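Local coordinates for glutaredoxin-glutathione complex (Polygonaceae, PDB 5KQA), which binds glutathione and, as a member of the glutaredoxin family, probably uses it to reduce disulfides and glutathionylated proteins, at residues K29-V34 against L83-Q88; C47-R52 against G102-V107; I67-E72 against A77-L82; P92-F95 against H100-G103. One frame throughout, in Å; residues are numbered along the deposited sequence.

Contact 1 (K29-V34 against L83-Q88)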
loop_
_atom_site.group_PDB
_atom_site.type_symbol
_atom_site.label_atom_id
_atom_site.label_comp_id
_atom_site.label_asym_id
_atom_site.label_seq_id
_atom_site.Cartn_x
_atom_site.Cartn_y
_atom_site.Cartn_z
ATOM N N LYS A 29 10.117 -8.897 -2.158
ATOM C CA LYS A 29 9.051 -8.695 -3.133
ATOM C C LYS A 29 8.273 -7.408 -2.858
ATOM O O LYS A 29 7.995 -6.645 -3.779
ATOM C CB LYS A 29 8.087 -9.887 -3.138
ATOM C CG LYS A 29 6.841 -9.643 -3.975
ATOM C CD LYS A 29 5.990 -10.902 -4.173
ATOM C CE LYS A 29 4.821 -10.629 -5.148
ATOM N NZ LYS A 29 4.153 -11.873 -5.627
ATOM N N ALA A 30 7.903 -7.183 -1.597
ATOM C CA ALA A 30 7.121 -6.001 -1.215
ATOM C C ALA A 30 7.924 -4.723 -1.426
ATOM O O ALA A 30 7.397 -3.722 -1.914
ATOM C CB ALA A 30 6.670 -6.103 0.229
ATOM N N GLN A 31 9.206 -4.766 -1.076
ATOM C CA GLN A 31 10.075 -3.600 -1.236
ATOM C C GLN A 31 10.254 -3.236 -2.710
ATOM O O GLN A 31 10.232 -2.057 -3.069
ATOM C CB GLN A 31 11.436 -3.848 -0.571
ATOM C CG GLN A 31 11.360 -3.924 0.961
ATOM C CD GLN A 31 12.674 -4.372 1.620
ATOM O OE1 GLN A 31 13.417 -5.190 1.072
ATOM N NE2 GLN A 31 12.954 -3.834 2.800
ATOM N N GLN A 32 10.420 -4.243 -3.568
ATOM C CA GLN A 32 10.575 -4.001 -5.002
ATOM C C GLN A 32 9.314 -3.360 -5.582
ATOM O O GLN A 32 9.383 -2.529 -6.483
ATOM C CB GLN A 32 10.885 -5.309 -5.742
ATOM C CG GLN A 32 11.401 -5.148 -7.184
ATOM C CD GLN A 32 10.297 -5.013 -8.238
ATOM O OE1 GLN A 32 9.191 -5.544 -8.084
ATOM N NE2 GLN A 32 10.607 -4.303 -9.327
ATOM N N LEU A 33 8.155 -3.768 -5.084
ATOM C CA LEU A 33 6.904 -3.175 -5.548
ATOM C C LEU A 33 6.823 -1.718 -5.122
ATOM O O LEU A 33 6.431 -0.850 -5.904
ATOM C CB LEU A 33 5.701 -3.940 -5.008
ATOM C CG LEU A 33 5.516 -5.283 -5.697
ATOM C CD1 LEU A 33 4.570 -6.164 -4.892
ATOM C CD2 LEU A 33 4.999 -5.034 -7.110
ATOM N N VAL A 34 7.190 -1.457 -3.873
ATOM C CA VAL A 34 7.191 -0.094 -3.360
ATOM C C VAL A 34 8.199 0.771 -4.124
ATOM O O VAL A 34 7.915 1.930 -4.446
ATOM C CB VAL A 34 7.484 -0.093 -1.846
ATOM C CG1 VAL A 34 7.802 1.299 -1.339
ATOM C CG2 VAL A 34 6.272 -0.647 -1.105
ATOM N N LEU A 83 3.999 -6.451 8.402
ATOM C CA LEU A 83 3.926 -6.258 9.846
ATOM C C LEU A 83 5.313 -5.941 10.405
ATOM O O LEU A 83 5.489 -4.987 11.150
ATOM C CB LEU A 83 3.350 -7.499 10.536
ATOM C CG LEU A 83 3.361 -7.507 12.078
ATOM C CD1 LEU A 83 2.736 -6.237 12.678
ATOM C CD2 LEU A 83 2.649 -8.745 12.610
ATOM N N GLN A 84 6.296 -6.757 10.056
ATOM C CA GLN A 84 7.660 -6.509 10.494
ATOM C C GLN A 84 8.142 -5.117 10.071
ATOM O O GLN A 84 8.766 -4.393 10.841
ATOM C CB GLN A 84 8.595 -7.579 9.937
ATOM C CG GLN A 84 10.071 -7.292 10.183
ATOM C CD GLN A 84 10.974 -8.223 9.408
ATOM O OE1 GLN A 84 11.654 -7.813 8.458
ATOM N NE2 GLN A 84 10.986 -9.488 9.806
ATOM N N TRP A 85 7.820 -4.747 8.843
ATOM C CA TRP A 85 8.287 -3.508 8.239
ATOM C C TRP A 85 7.557 -2.257 8.738
ATOM O O TRP A 85 8.183 -1.202 8.929
ATOM C CB TRP A 85 8.135 -3.640 6.730
ATOM C CG TRP A 85 8.706 -2.568 5.860
ATOM C CD1 TRP A 85 9.542 -1.553 6.218
ATOM C CD2 TRP A 85 8.480 -2.432 4.452
ATOM N NE1 TRP A 85 9.842 -0.781 5.116
ATOM C CE2 TRP A 85 9.199 -1.298 4.022
ATOM C CE3 TRP A 85 7.716 -3.149 3.520
ATOM C CZ2 TRP A 85 9.200 -0.877 2.696
ATOM C CZ3 TRP A 85 7.709 -2.723 2.203
ATOM C CH2 TRP A 85 8.447 -1.593 1.805
ATOM N N THR A 86 6.243 -2.364 8.941
ATOM C CA THR A 86 5.416 -1.179 9.239
ATOM C C THR A 86 4.646 -1.207 10.578
ATOM O O THR A 86 4.028 -0.210 10.953
ATOM C CB THR A 86 4.357 -0.936 8.130
ATOM O OG1 THR A 86 3.359 -1.957 8.195
ATOM C CG2 THR A 86 4.984 -0.902 6.716
ATOM N N GLY A 87 4.640 -2.342 11.268
ATOM C CA GLY A 87 3.893 -2.467 12.514
ATOM C C GLY A 87 2.392 -2.587 12.332
ATOM O O GLY A 87 1.626 -2.709 13.294
ATOM N N GLN A 88 1.972 -2.568 11.076
ATOM C CA GLN A 88 0.564 -2.630 10.722
ATOM C C GLN A 88 0.151 -4.078 10.416
ATOM O O GLN A 88 0.912 -4.829 9.808
ATOM C CB GLN A 88 0.320 -1.703 9.529
ATOM C CG GLN A 88 -1.078 -1.674 8.982
ATOM C CD GLN A 88 -1.221 -0.637 7.881
ATOM O OE1 GLN A 88 -0.477 0.349 7.839
ATOM N NE2 GLN A 88 -2.182 -0.841 7.002
#

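Contact 2 (C47-R52 against G102-V107). With GSH (glutathione), chain B.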
loop_
_atom_site.group_PDB
_atom_site.type_symbol
_atom_site.label_atom_id
_atom_site.label_comp_id
_atom_site.label_asym_id
_atom_site.label_seq_id
_atom_site.Cartn_x
_atom_site.Cartn_y
_atom_site.Cartn_z
ATOM N N CYS A 47 -11.968 -6.382 0.867
ATOM C CA CYS A 47 -11.821 -5.484 2.009
ATOM C C CYS A 47 -12.509 -4.156 1.714
ATOM O O CYS A 47 -12.140 -3.449 0.762
ATOM C CB CYS A 47 -10.348 -5.244 2.342
ATOM S SG CYS A 47 -10.105 -3.981 3.636
ATOM N N GLY A 48 -13.513 -3.822 2.522
ATOM C CA GLY A 48 -14.257 -2.592 2.334
ATOM C C GLY A 48 -13.388 -1.354 2.423
ATOM O O GLY A 48 -13.598 -0.380 1.708
ATOM N N TYR A 49 -12.395 -1.390 3.301
ATOM C CA TYR A 49 -11.504 -0.244 3.492
ATOM C C TYR A 49 -10.568 -0.060 2.304
ATOM O O TYR A 49 -10.233 1.063 1.927
ATOM C CB TYR A 49 -10.691 -0.410 4.783
ATOM C CG TYR A 49 -11.540 -0.273 6.021
ATOM C CD1 TYR A 49 -12.088 0.953 6.370
ATOM C CD2 TYR A 49 -11.809 -1.372 6.833
ATOM C CE1 TYR A 49 -12.868 1.090 7.493
ATOM C CE2 TYR A 49 -12.583 -1.243 7.967
ATOM C CZ TYR A 49 -13.108 -0.010 8.291
ATOM O OH TYR A 49 -13.880 0.121 9.415
ATOM N N CYS A 50 -10.134 -1.177 1.731
ATOM C CA CYS A 50 -9.323 -1.152 0.521
ATOM C C CYS A 50 -10.102 -0.523 -0.624
ATOM O O CYS A 50 -9.571 0.308 -1.359
ATOM C CB CYS A 50 -8.869 -2.556 0.145
ATOM S SG CYS A 50 -7.723 -3.304 1.297
ATOM N N SER A 51 -11.372 -0.901 -0.759
ATOM C CA SER A 51 -12.228 -0.312 -1.783
ATOM C C SER A 51 -12.378 1.197 -1.605
ATOM O O SER A 51 -12.342 1.936 -2.582
ATOM C CB SER A 51 -13.604 -0.972 -1.779
ATOM O OG SER A 51 -13.486 -2.320 -2.181
ATOM N N ARG A 52 -12.555 1.648 -0.365
ATOM C CA ARG A 52 -12.631 3.085 -0.079
ATOM C C ARG A 52 -11.391 3.851 -0.540
ATOM O O ARG A 52 -11.506 4.909 -1.171
ATOM C CB ARG A 52 -12.841 3.332 1.423
ATOM C CG ARG A 52 -14.257 3.087 1.920
ATOM C CD ARG A 52 -14.839 4.348 2.549
ATOM N NE ARG A 52 -14.299 4.584 3.882
ATOM C CZ ARG A 52 -13.951 5.774 4.357
ATOM N NH1 ARG A 52 -13.471 5.870 5.588
ATOM N NH2 ARG A 52 -14.077 6.865 3.610
ATOM N N GLY A 102 0.081 4.054 5.665
ATOM C CA GLY A 102 -0.805 3.416 6.617
ATOM C C GLY A 102 -2.071 2.892 5.967
ATOM O O GLY A 102 -2.061 2.523 4.802
ATOM N N GLY A 103 -3.166 2.867 6.721
ATOM C CA GLY A 103 -4.420 2.338 6.224
ATOM C C GLY A 103 -5.341 3.395 5.643
ATOM O O GLY A 103 -4.911 4.499 5.303
ATOM N N CYS A 104 -6.618 3.047 5.532
ATOM C CA CYS A 104 -7.628 3.957 5.002
ATOM C C CYS A 104 -7.728 5.242 5.817
ATOM O O CYS A 104 -7.721 6.350 5.268
ATOM C CB CYS A 104 -8.994 3.272 4.967
ATOM S SG CYS A 104 -10.249 4.237 4.108
ATOM N N ASP A 105 -7.822 5.080 7.130
ATOM C CA ASP A 105 -7.857 6.208 8.052
ATOM C C ASP A 105 -6.666 7.150 7.860
ATOM O O ASP A 105 -6.831 8.367 7.798
ATOM C CB ASP A 105 -7.897 5.698 9.483
ATOM C CG ASP A 105 -7.067 4.440 9.675
ATOM O OD1 ASP A 105 -5.993 4.311 9.032
ATOM O OD2 ASP A 105 -7.498 3.570 10.466
ATOM N N SER A 106 -5.468 6.581 7.775
ATOM C CA SER A 106 -4.253 7.372 7.585
ATOM C C SER A 106 -4.290 8.175 6.291
ATOM O O SER A 106 -3.875 9.335 6.257
ATOM C CB SER A 106 -3.020 6.467 7.588
ATOM O OG SER A 106 -2.967 5.691 8.772
ATOM N N VAL A 107 -4.782 7.551 5.222
ATOM C CA VAL A 107 -4.877 8.220 3.932
ATOM C C VAL A 107 -5.923 9.324 3.999
ATOM O O VAL A 107 -5.707 10.434 3.505
ATOM C CB VAL A 107 -5.233 7.232 2.791
ATOM C CG1 VAL A 107 -5.607 7.995 1.524
ATOM C CG2 VAL A 107 -4.067 6.254 2.536
HETATM N N1 GSH B . -8.501 1.387 10.462
HETATM C CA1 GSH B . -8.127 0.511 9.400
HETATM C C1 GSH B . -8.111 1.328 8.128
HETATM O O11 GSH B . -7.449 0.934 7.130
HETATM O O12 GSH B . -8.753 2.415 8.076
HETATM C CB1 GSH B . -9.092 -0.664 9.306
HETATM C CG1 GSH B . -8.738 -1.569 8.132
HETATM C CD1 GSH B . -9.249 -2.994 8.333
HETATM O OE1 GSH B . -9.900 -3.285 9.319
HETATM N N2 GSH B . -8.963 -4.000 7.361
HETATM C CA2 GSH B . -9.417 -5.345 7.524
HETATM C C2 GSH B . -8.284 -6.300 7.807
HETATM O O2 GSH B . -7.185 -6.154 7.293
HETATM C CB2 GSH B . -9.998 -5.887 6.237
HETATM S SG2 GSH B . -11.655 -5.319 5.971
HETATM N N3 GSH B . -8.529 -7.416 8.649
HETATM C CA3 GSH B . -7.483 -8.350 8.890
HETATM C C3 GSH B . -7.118 -9.026 7.569
HETATM O O31 GSH B . -5.938 -9.411 7.358
HETATM O O32 GSH B . -7.982 -9.209 6.663
#

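Contact 3 (I67-E72 against A77-L82). With GSH (glutathione), chain B.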
loop_
_atom_site.group_PDB
_atom_site.type_symbol
_atom_site.label_atom_id
_atom_site.label_comp_id
_atom_site.label_asym_id
_atom_site.label_seq_id
_atom_site.Cartn_x
_atom_site.Cartn_y
_atom_site.Cartn_z
ATOM N N ILE A 67 -2.120 -4.590 -5.026
ATOM C CA ILE A 67 -1.611 -5.936 -4.847
ATOM C C ILE A 67 -2.548 -6.653 -3.884
ATOM O O ILE A 67 -2.601 -6.334 -2.701
ATOM C CB ILE A 67 -0.161 -5.952 -4.302
ATOM C CG1 ILE A 67 0.803 -5.244 -5.271
ATOM C CG2 ILE A 67 0.300 -7.386 -4.056
ATOM C CD1 ILE A 67 1.085 -6.046 -6.567
ATOM N N GLU A 68 -3.306 -7.608 -4.405
ATOM C CA GLU A 68 -4.299 -8.316 -3.604
ATOM C C GLU A 68 -3.668 -9.508 -2.908
ATOM O O GLU A 68 -3.412 -10.524 -3.548
ATOM C CB GLU A 68 -5.464 -8.783 -4.483
ATOM C CG GLU A 68 -6.180 -7.671 -5.240
ATOM C CD GLU A 68 -7.042 -6.809 -4.333
ATOM O OE1 GLU A 68 -6.868 -6.900 -3.103
ATOM O OE2 GLU A 68 -7.899 -6.050 -4.841
ATOM N N LEU A 69 -3.425 -9.396 -1.604
ATOM C CA LEU A 69 -2.699 -10.439 -0.884
ATOM C C LEU A 69 -3.415 -11.797 -0.919
ATOM O O LEU A 69 -2.772 -12.855 -0.947
ATOM C CB LEU A 69 -2.466 -10.018 0.562
ATOM C CG LEU A 69 -1.676 -8.736 0.785
ATOM C CD1 LEU A 69 -1.412 -8.574 2.279
ATOM C CD2 LEU A 69 -0.390 -8.761 -0.017
ATOM N N ASP A 70 -4.744 -11.758 -0.937
ATOM C CA ASP A 70 -5.557 -12.976 -0.958
ATOM C C ASP A 70 -5.428 -13.736 -2.279
ATOM O O ASP A 70 -5.856 -14.878 -2.391
ATOM C CB ASP A 70 -7.030 -12.632 -0.709
ATOM C CG ASP A 70 -7.544 -11.603 -1.679
ATOM O OD1 ASP A 70 -6.916 -10.529 -1.776
ATOM O OD2 ASP A 70 -8.548 -11.866 -2.369
ATOM N N GLN A 71 -4.848 -13.091 -3.283
ATOM C CA GLN A 71 -4.685 -13.713 -4.590
ATOM C C GLN A 71 -3.228 -14.028 -4.887
ATOM O O GLN A 71 -2.891 -14.502 -5.968
ATOM C CB GLN A 71 -5.253 -12.808 -5.670
ATOM C CG GLN A 71 -6.743 -12.582 -5.488
ATOM C CD GLN A 71 -7.357 -11.958 -6.692
ATOM O OE1 GLN A 71 -7.159 -12.438 -7.801
ATOM N NE2 GLN A 71 -8.094 -10.863 -6.497
ATOM N N GLU A 72 -2.360 -13.739 -3.929
ATOM C CA GLU A 72 -0.944 -14.026 -4.091
ATOM C C GLU A 72 -0.624 -15.318 -3.344
ATOM O O GLU A 72 -1.101 -15.510 -2.226
ATOM C CB GLU A 72 -0.098 -12.861 -3.570
ATOM C CG GLU A 72 -0.305 -11.554 -4.332
ATOM C CD GLU A 72 0.372 -11.547 -5.697
ATOM O OE1 GLU A 72 1.294 -12.354 -5.917
ATOM O OE2 GLU A 72 -0.009 -10.720 -6.549
ATOM N N ALA A 77 2.929 -14.589 3.786
ATOM C CA ALA A 77 4.305 -14.158 4.014
ATOM C C ALA A 77 4.433 -12.662 3.764
ATOM O O ALA A 77 5.118 -11.954 4.508
ATOM C CB ALA A 77 5.270 -14.931 3.131
ATOM N N ILE A 78 3.764 -12.162 2.729
ATOM C CA ILE A 78 3.816 -10.725 2.470
ATOM C C ILE A 78 3.168 -9.940 3.624
ATOM O O ILE A 78 3.689 -8.913 4.054
ATOM C CB ILE A 78 3.145 -10.363 1.145
ATOM C CG1 ILE A 78 3.877 -11.058 -0.012
ATOM C CG2 ILE A 78 3.131 -8.833 0.954
ATOM C CD1 ILE A 78 3.130 -11.024 -1.339
ATOM N N GLN A 79 2.049 -10.431 4.144
ATOM C CA GLN A 79 1.392 -9.716 5.232
ATOM C C GLN A 79 2.284 -9.732 6.481
ATOM O O GLN A 79 2.355 -8.749 7.218
ATOM C CB GLN A 79 0.012 -10.315 5.531
ATOM C CG GLN A 79 -0.873 -9.383 6.366
ATOM C CD GLN A 79 -2.357 -9.717 6.271
ATOM O OE1 GLN A 79 -2.744 -10.727 5.680
ATOM N NE2 GLN A 79 -3.196 -8.863 6.858
ATOM N N ALA A 80 2.982 -10.842 6.703
ATOM C CA ALA A 80 3.920 -10.943 7.813
ATOM C C ALA A 80 5.096 -9.981 7.645
ATOM O O ALA A 80 5.554 -9.369 8.614
ATOM C CB ALA A 80 4.430 -12.381 7.958
ATOM N N ALA A 81 5.601 -9.866 6.424
ATOM C CA ALA A 81 6.700 -8.948 6.144
ATOM C C ALA A 81 6.271 -7.489 6.344
ATOM O O ALA A 81 7.048 -6.658 6.825
ATOM C CB ALA A 81 7.220 -9.165 4.733
ATOM N N LEU A 82 5.026 -7.182 5.991
ATOM C CA LEU A 82 4.532 -5.811 6.122
ATOM C C LEU A 82 4.357 -5.456 7.591
ATOM O O LEU A 82 4.542 -4.303 7.985
ATOM C CB LEU A 82 3.210 -5.624 5.376
ATOM C CG LEU A 82 3.236 -5.629 3.843
ATOM C CD1 LEU A 82 1.818 -5.783 3.300
ATOM C CD2 LEU A 82 3.913 -4.369 3.240
HETATM N N1 GSH B . -8.501 1.387 10.462
HETATM C CA1 GSH B . -8.127 0.511 9.400
HETATM C C1 GSH B . -8.111 1.328 8.128
HETATM O O11 GSH B . -7.449 0.934 7.130
HETATM O O12 GSH B . -8.753 2.415 8.076
HETATM C CB1 GSH B . -9.092 -0.664 9.306
HETATM C CG1 GSH B . -8.738 -1.569 8.132
HETATM C CD1 GSH B . -9.249 -2.994 8.333
HETATM O OE1 GSH B . -9.900 -3.285 9.319
HETATM N N2 GSH B . -8.963 -4.000 7.361
HETATM C CA2 GSH B . -9.417 -5.345 7.524
HETATM C C2 GSH B . -8.284 -6.300 7.807
HETATM O O2 GSH B . -7.185 -6.154 7.293
HETATM C CB2 GSH B . -9.998 -5.887 6.237
HETATM S SG2 GSH B . -11.655 -5.319 5.971
HETATM N N3 GSH B . -8.529 -7.416 8.649
HETATM C CA3 GSH B . -7.483 -8.350 8.890
HETATM C C3 GSH B . -7.118 -9.026 7.569
HETATM O O31 GSH B . -5.938 -9.411 7.358
HETATM O O32 GSH B . -7.982 -9.209 6.663
#

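Contact 4 (P92-F95 against H100-G103). With GSH (glutathione), chain B.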
loop_
_atom_site.group_PDB
_atom_site.type_symbol
_atom_site.label_atom_id
_atom_site.label_comp_id
_atom_site.label_asym_id
_atom_site.label_seq_id
_atom_site.Cartn_x
_atom_site.Cartn_y
_atom_site.Cartn_z
ATOM N N PRO A 92 -6.161 -1.876 4.039
ATOM C CA PRO A 92 -5.079 -1.554 3.108
ATOM C C PRO A 92 -3.794 -1.055 3.785
ATOM O O PRO A 92 -3.831 -0.451 4.855
ATOM C CB PRO A 92 -5.694 -0.449 2.253
ATOM C CG PRO A 92 -6.629 0.247 3.198
ATOM C CD PRO A 92 -7.220 -0.846 4.035
ATOM N N ASN A 93 -2.665 -1.307 3.133
ATOM C CA ASN A 93 -1.367 -0.829 3.590
ATOM C C ASN A 93 -0.744 -0.065 2.428
ATOM O O ASN A 93 -0.276 -0.659 1.455
ATOM C CB ASN A 93 -0.483 -1.989 4.047
ATOM C CG ASN A 93 0.671 -1.542 4.934
ATOM O OD1 ASN A 93 1.175 -0.431 4.806
ATOM N ND2 ASN A 93 1.091 -2.415 5.837
ATOM N N VAL A 94 -0.788 1.256 2.531
ATOM C CA VAL A 94 -0.438 2.170 1.443
ATOM C C VAL A 94 0.985 2.743 1.546
ATOM O O VAL A 94 1.425 3.171 2.614
ATOM C CB VAL A 94 -1.452 3.352 1.396
ATOM C CG1 VAL A 94 -1.151 4.308 0.233
ATOM C CG2 VAL A 94 -2.877 2.823 1.306
ATOM N N PHE A 95 1.697 2.746 0.421
ATOM C CA PHE A 95 2.991 3.416 0.318
ATOM C C PHE A 95 2.926 4.478 -0.765
ATOM O O PHE A 95 2.318 4.265 -1.812
ATOM C CB PHE A 95 4.110 2.426 -0.008
ATOM C CG PHE A 95 4.443 1.486 1.112
ATOM C CD1 PHE A 95 3.580 0.454 1.447
ATOM C CD2 PHE A 95 5.628 1.620 1.811
ATOM C CE1 PHE A 95 3.890 -0.426 2.458
ATOM C CE2 PHE A 95 5.947 0.746 2.826
ATOM C CZ PHE A 95 5.070 -0.278 3.157
ATOM N N HIS A 100 5.904 4.714 3.888
ATOM C CA HIS A 100 4.705 4.098 4.443
ATOM C C HIS A 100 3.684 5.130 4.894
ATOM O O HIS A 100 3.996 6.003 5.697
ATOM C CB HIS A 100 5.052 3.193 5.634
ATOM C CG HIS A 100 3.847 2.593 6.293
ATOM N ND1 HIS A 100 3.489 2.866 7.597
ATOM C CD2 HIS A 100 2.902 1.743 5.818
ATOM C CE1 HIS A 100 2.382 2.209 7.898
ATOM N NE2 HIS A 100 2.006 1.519 6.834
ATOM N N ILE A 101 2.458 5.007 4.392
ATOM C CA ILE A 101 1.387 5.911 4.768
ATOM C C ILE A 101 0.518 5.293 5.863
ATOM O O ILE A 101 0.247 5.924 6.861
ATOM C CB ILE A 101 0.492 6.270 3.549
ATOM C CG1 ILE A 101 1.332 6.900 2.442
ATOM C CG2 ILE A 101 -0.626 7.214 3.975
ATOM C CD1 ILE A 101 1.894 8.256 2.819
ATOM N N GLY A 102 0.081 4.054 5.665
ATOM C CA GLY A 102 -0.805 3.416 6.617
ATOM C C GLY A 102 -2.071 2.892 5.967
ATOM O O GLY A 102 -2.061 2.523 4.802
ATOM N N GLY A 103 -3.166 2.867 6.721
ATOM C CA GLY A 103 -4.420 2.338 6.224
ATOM C C GLY A 103 -5.341 3.395 5.643
ATOM O O GLY A 103 -4.911 4.499 5.303
HETATM N N1 GSH B . -8.501 1.387 10.462
HETATM C CA1 GSH B . -8.127 0.511 9.400
HETATM C C1 GSH B . -8.111 1.328 8.128
HETATM O O11 GSH B . -7.449 0.934 7.130
HETATM O O12 GSH B . -8.753 2.415 8.076
HETATM C CB1 GSH B . -9.092 -0.664 9.306
HETATM C CG1 GSH B . -8.738 -1.569 8.132
HETATM C CD1 GSH B . -9.249 -2.994 8.333
HETATM O OE1 GSH B . -9.900 -3.285 9.319
HETATM N N2 GSH B . -8.963 -4.000 7.361
HETATM C CA2 GSH B . -9.417 -5.345 7.524
HETATM C C2 GSH B . -8.284 -6.300 7.807
HETATM O O2 GSH B . -7.185 -6.154 7.293
HETATM C CB2 GSH B . -9.998 -5.887 6.237
HETATM S SG2 GSH B . -11.655 -5.319 5.971
HETATM N N3 GSH B . -8.529 -7.416 8.649
HETATM C CA3 GSH B . -7.483 -8.350 8.890
HETATM C C3 GSH B . -7.118 -9.026 7.569
HETATM O O31 GSH B . -5.938 -9.411 7.358
HETATM O O32 GSH B . -7.982 -9.209 6.663
#

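Contact 1 (K29-V34 against L83-Q88)
Trp85 reaches from helix 75-86 onto helix 20-35 and packs against Ala30, Gln31 and Val34, joining two helices that in this thioredoxin-like fold lie on the same side of the central sheet. Its CG stands anti to the backbone N (chi1 -172°), which carries the indole across to the neighbouring helix with the six-membered ring leading. The aliphatic part of Gln31 lies over one face of that ring: CG sits 4.1 Å from the centroid, 21° off the ring normal, a CH-pi contact, while the amide plane beyond it stands nearly perpendicular to the indole. On the opposite face of the ring, the methyl CG2 of Thr86 covers the rim. Ala30 and Val34 come in obliquely, Ala30 CB meeting Trp85 CZ3 at 4.0 Å. The Trp85 ring also meets Phe95 of strand 93-96, linking the helix pair to the sheet. An alanine at Trp85 would remove the indole that bridges the helices, and would probably leave Gln31 CG without its aromatic face and open a gap beside Ala30 and Val34. No hydrogen bond crosses between the segments; the far corner of the indole is met by a methyl group, Val34 CG2 lying 3.8 Å from Trp85 CH2.

Contact 2 (C47-R52 against G102-V107)
The glutathione pocket brings Tyr49 and Cys104 together, one from the start of helix 48-60 and the other from the start of helix 104-112. Their CB atoms lie 4.1 Å apart. Cys104 SG, anti to its own backbone N (chi1 -172°), is thereby turned toward helix 48-60, where it sits 3.8 Å from Arg52 CB and over one face of the Arg52 guanidinium, near the rim. The bent Arg52 chain folds back to make this possible. Cys47 and Cys50 form a CxxC sequence at a helix start, as in the thioredoxin superfamily; Cys47 is the N-cap, and its SG accepts from Cys50 N at 3.4 Å. The same sulfur lies 3.1 Å from SG2 of glutathione, longer than a disulfide bond and consistent with a ligand not covalently attached in this model. The Tyr49 ring lies alongside the gamma-glutamyl arm, with glutathione CB1 over one face. At the other helix start, two backbone N-H groups grip the gamma-glutamyl carboxylate. Cys104 N donates to glutathione O11 at 2.8 Å. Asp105 N donates to glutathione O12 at 3.0 Å. The helix dipole would probably add to the hold on this negative charge. Gly103, the N-cap of that helix, lets O11 come close, since a CB there would collide with it. The modelled approach of the ligand amino group N1 to Asp105 OD2 is too short to be trusted in detail, while Asp105 OD1 uses its anti lone pair to take the N-H of Ser106 at 2.6 Å.

Contact 3 (I67-E72 against A77-L82)
Leu69 turns its CG anti to the carbonyl carbon (chi1 -59°), and Ile78 places its CG2 anti to the backbone N; together these torsions bring the leucine fork against the face of helix 75-86. The two side chains cross at a slant, Leu69 CD2 touching Ile78 CG2 at 3.7 Å. The other branch, Leu69 CD1, lies 4.0 Å from Gln79 CB, here with the side chains at about a right angle, and reaches toward Leu82 CD1 at 4.4 Å. A looser touch joins Glu72 CB to Ile78 CD1, while the carboxylate of Glu72 makes a salt bridge with Lys29 of helix 20-35. The contact belongs to the beta-to-alpha connection of the thioredoxin-like fold: the chain leaves the edge strand 65-68, makes a short 3-10 turn at 69-71, and enters helix 75-86, which packs back over that turn. Leu69 also touches Val91, a residue of the glutathione pocket. Its packing on Gln79 CB flanks the root of a side chain that runs on, extended beyond CG, to glutathione. There Gln79 NE2 donates to O31 of the glycyl carboxylate at 2.8 Å, nearly straight at 162°. The amide is held at both ends: NE2 also bonds to Arg89 O, and Gln79 OE1 accepts from Lys44 NZ, a group that itself binds glutathione.

Contact 4 (P92-F95 against H100-G103)
Val94 and Gly102 form the antiparallel hydrogen-bonded pair of a beta hairpin, with Val94 N donating to Gly102 O at 2.9 Å. Val94 O takes two donors. Ile101 N reaches it at 2.8 Å with a 162° angle, whereas the bond from Gly102 N is weak at 3.4 Å. Since Ile101 and Gly102 both face Val94, this is a classic beta bulge, and the register shifts by one before the non-hydrogen-bonded pair Phe95 and His100. The bulge rests on glycine: at the backbone angles of Gly102 a CB would jam against the preceding carbonyl O. Nearer the ligand, Pro92 O receives a CA-H...O contact from Gly103 CA at 3.2 Å and a weak bond from Gln88 NE2, and Pro92, preceded by a cis peptide bond, sets its CD 3.6 Å from glutathione O11. With CG anti to the backbone N (chi1 177°), the His100 ring comes alongside Phe95 and up to Asn93 OD1, which lies 2.9 Å from His100 NE2 at the imidazole edge. His100 NE2 is hydrogen-bonded to Gln88 OE1, and Asn93 ND2 has a weak bond to Thr86 OG1. Phe95 offers its ring to His100 CA, an off-centre CH-pi contact, and His100 CD2 lies over the same ring near the rim. A serine in place of Phe95 would probably leave His100 CA and CD2 without this aromatic support. Strand 93-96 bonds on its other side to strand 39-43; Phe95 packs toward helix 75-86, and Val94 toward Phe57 of helix 48-60 and Val107 of helix 104-112.

In the fold
Contact 4 lies nearest the middle of the molecule and is the one built on backbone hydrogen bonds; contact 3 is likewise buried but wholly apolar across its segments, while contacts 1 and 2 are only partly buried. Contacts 1 and 3 share helix 75-86, and the packing of Leu33 on Ile67 joins them as well. Contact 2 lies across the chain's centre from contact 1 and meets contact 4 at Gly102 and Gly103, where strand gives way to helix. Contacts 2, 3 and 4 all touch glutathione: contact 2 holds its gamma-glutamyl end through backbone N-H groups, contact 3 its glycyl end through a side-chain amide, and contact 4 packs against it through Pro92 and Gly103.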